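Local coordinates for dihydropteridine reductase (Dictyostelium discoideum, PDB 3ORF), which reduces quinonoid dihydropteridine with NADH or NADPH, regenerating the tetrahydropterin cofactor, as a homodimeric short-chain dehydrogenase/reductase, at residues S46-S51 and N59-F64. Sequence-based numbering, arbitrary orientation.
Sequences SWNTIS and NADHSF
Ser-51 and His-62 share a backbone bond in the parallel pairing that adds strand 62-65, outermost in this chain, to strand 48-53 of the Rossmann fold. It is a worked example of how a parallel edge strand gets its donors and acceptors matched, first by side chains and then by backbone. The ladder is purely backbone. His-62 N donates to Thr-49 O at 3.0 Å. Ser-51 N reaches His-62 O at 2.9 Å. Phe-64 N then bonds to Ser-51 O at 2.7 Å, almost straight on to the oxygen (C=O...N 171°). The carbonyls of His-62 and Ser-51 also receive CA-H contacts from Ile-50 and Ser-63. On the other side of strand 48-53, the backbone of Ile-50 bonds to Ile-25 and Val-27 of strand 24-28.

Ahead of the ladder, side chains take over. With chi1 at 59°, Thr-49 OG1 is tucked back over its own backbone, and there it accepts a nearly straight bond from Asp-61 N at 3.1 Å. The same hydroxyl donates weakly to Asp-61 OD2, which also takes a weak bond from Thr-49 N; one carboxylate oxygen thus serves two donors where the strands begin to pair. The threonine side chain also packs on Val-39 and Phe-42 of helix 33-44.

On the sheet face it shares with Ser-51, Ser-63 OG bonds to Asn-57 N and Glu-56 OE2. On the opposite face, Ile-50 CG1 meets His-62 CB at 3.9 Å, and Asn-48 OD1 lies at the edge of the imidazole. Further along, Ile-50 CG2 approaches the edge of the Phe-64 ring in its plane, 4.0 Å from CE1.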
loop_
_atom_site.group_PDB
_atom_site.type_symbol
_atom_site.label_atom_id
_atom_site.label_comp_id
_atom_site.label_asym_id
_atom_site.label_seq_id
_atom_site.Cartn_x
_atom_site.Cartn_y
_atom_site.Cartn_z
ATOM N N SER A 46 28.615 -6.196 -20.512
ATOM C CA SER A 46 29.346 -7.289 -19.883
ATOM C C SER A 46 29.091 -7.490 -18.381
ATOM O O SER A 46 29.962 -7.987 -17.700
ATOM C CB SER A 46 30.864 -7.201 -20.204
ATOM O OG SER A 46 31.078 -7.103 -21.621
ATOM N N TRP A 47 27.908 -7.113 -17.863
ATOM C CA TRP A 47 27.536 -7.512 -16.523
ATOM C C TRP A 47 26.947 -8.914 -16.604
ATOM O O TRP A 47 26.391 -9.337 -17.613
ATOM C CB TRP A 47 26.502 -6.538 -15.908
ATOM C CG TRP A 47 27.087 -5.254 -15.348
ATOM C CD1 TRP A 47 27.991 -4.456 -15.923
ATOM C CD2 TRP A 47 26.751 -4.651 -14.093
ATOM N NE1 TRP A 47 28.300 -3.390 -15.111
ATOM C CE2 TRP A 47 27.544 -3.485 -13.970
ATOM C CE3 TRP A 47 25.898 -5.015 -13.052
ATOM C CZ2 TRP A 47 27.491 -2.642 -12.844
ATOM C CZ3 TRP A 47 25.841 -4.201 -11.915
ATOM C CH2 TRP A 47 26.646 -3.017 -11.827
ATOM N N ASN A 48 27.044 -9.624 -15.505
ATOM C CA ASN A 48 26.366 -10.861 -15.351
ATOM C C ASN A 48 24.909 -10.493 -14.922
ATOM O O ASN A 48 24.682 -9.639 -14.028
ATOM C CB ASN A 48 27.134 -11.600 -14.280
ATOM C CG ASN A 48 26.891 -13.062 -14.290
ATOM O OD1 ASN A 48 26.106 -13.559 -13.488
ATOM N ND2 ASN A 48 27.570 -13.785 -15.190
ATOM N N THR A 49 23.928 -11.109 -15.591
ATOM C CA THR A 49 22.513 -10.816 -15.365
ATOM C C THR A 49 21.733 -11.979 -14.755
ATOM O O THR A 49 21.949 -13.128 -15.137
ATOM C CB THR A 49 21.836 -10.473 -16.681
ATOM O OG1 THR A 49 21.966 -11.587 -17.585
ATOM C CG2 THR A 49 22.453 -9.232 -17.274
ATOM N N ILE A 50 20.813 -11.682 -13.833
ATOM C CA ILE A 50 19.972 -12.706 -13.204
ATOM C C ILE A 50 18.513 -12.233 -13.220
ATOM O O ILE A 50 18.244 -11.036 -12.938
ATOM C CB ILE A 50 20.356 -12.943 -11.772
ATOM C CG1 ILE A 50 21.791 -13.441 -11.673
ATOM C CG2 ILE A 50 19.440 -13.952 -11.157
ATOM C CD1 ILE A 50 22.466 -12.868 -10.542
ATOM N N SER A 51 17.576 -13.133 -13.528
ATOM C CA SER A 51 16.164 -12.758 -13.676
ATOM C C SER A 51 15.296 -13.660 -12.812
ATOM O O SER A 51 15.469 -14.872 -12.833
ATOM C CB SER A 51 15.745 -12.805 -15.174
ATOM O OG SER A 51 14.339 -12.738 -15.396
ATOM N N ASN A 59 17.447 -15.312 -22.188
ATOM C CA ASN A 59 18.517 -14.375 -22.525
ATOM C C ASN A 59 19.398 -14.006 -21.321
ATOM O O ASN A 59 20.542 -13.622 -21.468
ATOM C CB ASN A 59 17.906 -13.145 -23.201
ATOM C CG ASN A 59 18.960 -12.142 -23.683
ATOM O OD1 ASN A 59 18.943 -10.967 -23.285
ATOM N ND2 ASN A 59 19.875 -12.600 -24.554
ATOM N N ALA A 60 18.883 -14.155 -20.117
ATOM C CA ALA A 60 19.680 -13.867 -18.947
ATOM C C ALA A 60 20.635 -15.017 -18.637
ATOM O O ALA A 60 20.371 -16.196 -18.980
ATOM C CB ALA A 60 18.791 -13.603 -17.760
ATOM N N ASP A 61 21.721 -14.655 -17.940
ATOM C CA ASP A 61 22.786 -15.582 -17.591
ATOM C C ASP A 61 22.290 -16.553 -16.539
ATOM O O ASP A 61 22.648 -17.730 -16.554
ATOM C CB ASP A 61 24.108 -14.833 -17.221
ATOM C CG ASP A 61 24.642 -13.999 -18.414
ATOM O OD1 ASP A 61 24.677 -14.529 -19.569
ATOM O OD2 ASP A 61 24.956 -12.798 -18.239
ATOM N N HIS A 62 21.443 -16.066 -15.642
ATOM C CA HIS A 62 20.766 -16.971 -14.745
ATOM C C HIS A 62 19.308 -16.585 -14.677
ATOM O O HIS A 62 18.987 -15.407 -14.519
ATOM C CB HIS A 62 21.340 -16.879 -13.348
ATOM C CG HIS A 62 22.787 -17.240 -13.236
ATOM N ND1 HIS A 62 23.213 -18.517 -12.924
ATOM C CD2 HIS A 62 23.904 -16.478 -13.318
ATOM C CE1 HIS A 62 24.532 -18.527 -12.843
ATOM N NE2 HIS A 62 24.977 -17.301 -13.071
ATOM N N SER A 63 18.418 -17.562 -14.764
ATOM C CA SER A 63 16.990 -17.240 -14.751
ATOM C C SER A 63 16.254 -18.148 -13.771
ATOM O O SER A 63 16.433 -19.372 -13.806
ATOM C CB SER A 63 16.391 -17.316 -16.176
ATOM O OG SER A 63 14.975 -17.321 -16.154
ATOM N N PHE A 64 15.418 -17.550 -12.921
ATOM C CA PHE A 64 14.667 -18.296 -11.918
ATOM C C PHE A 64 13.181 -18.027 -12.061
ATOM O O PHE A 64 12.756 -16.921 -12.420
ATOM C CB PHE A 64 15.114 -17.963 -10.493
ATOM C CG PHE A 64 16.541 -18.353 -10.202
ATOM C CD1 PHE A 64 17.577 -17.430 -10.372
ATOM C CD2 PHE A 64 16.855 -19.647 -9.797
ATOM C CE1 PHE A 64 18.886 -17.768 -10.146
ATOM C CE2 PHE A 64 18.189 -20.002 -9.553
ATOM C CZ PHE A 64 19.214 -19.062 -9.737
#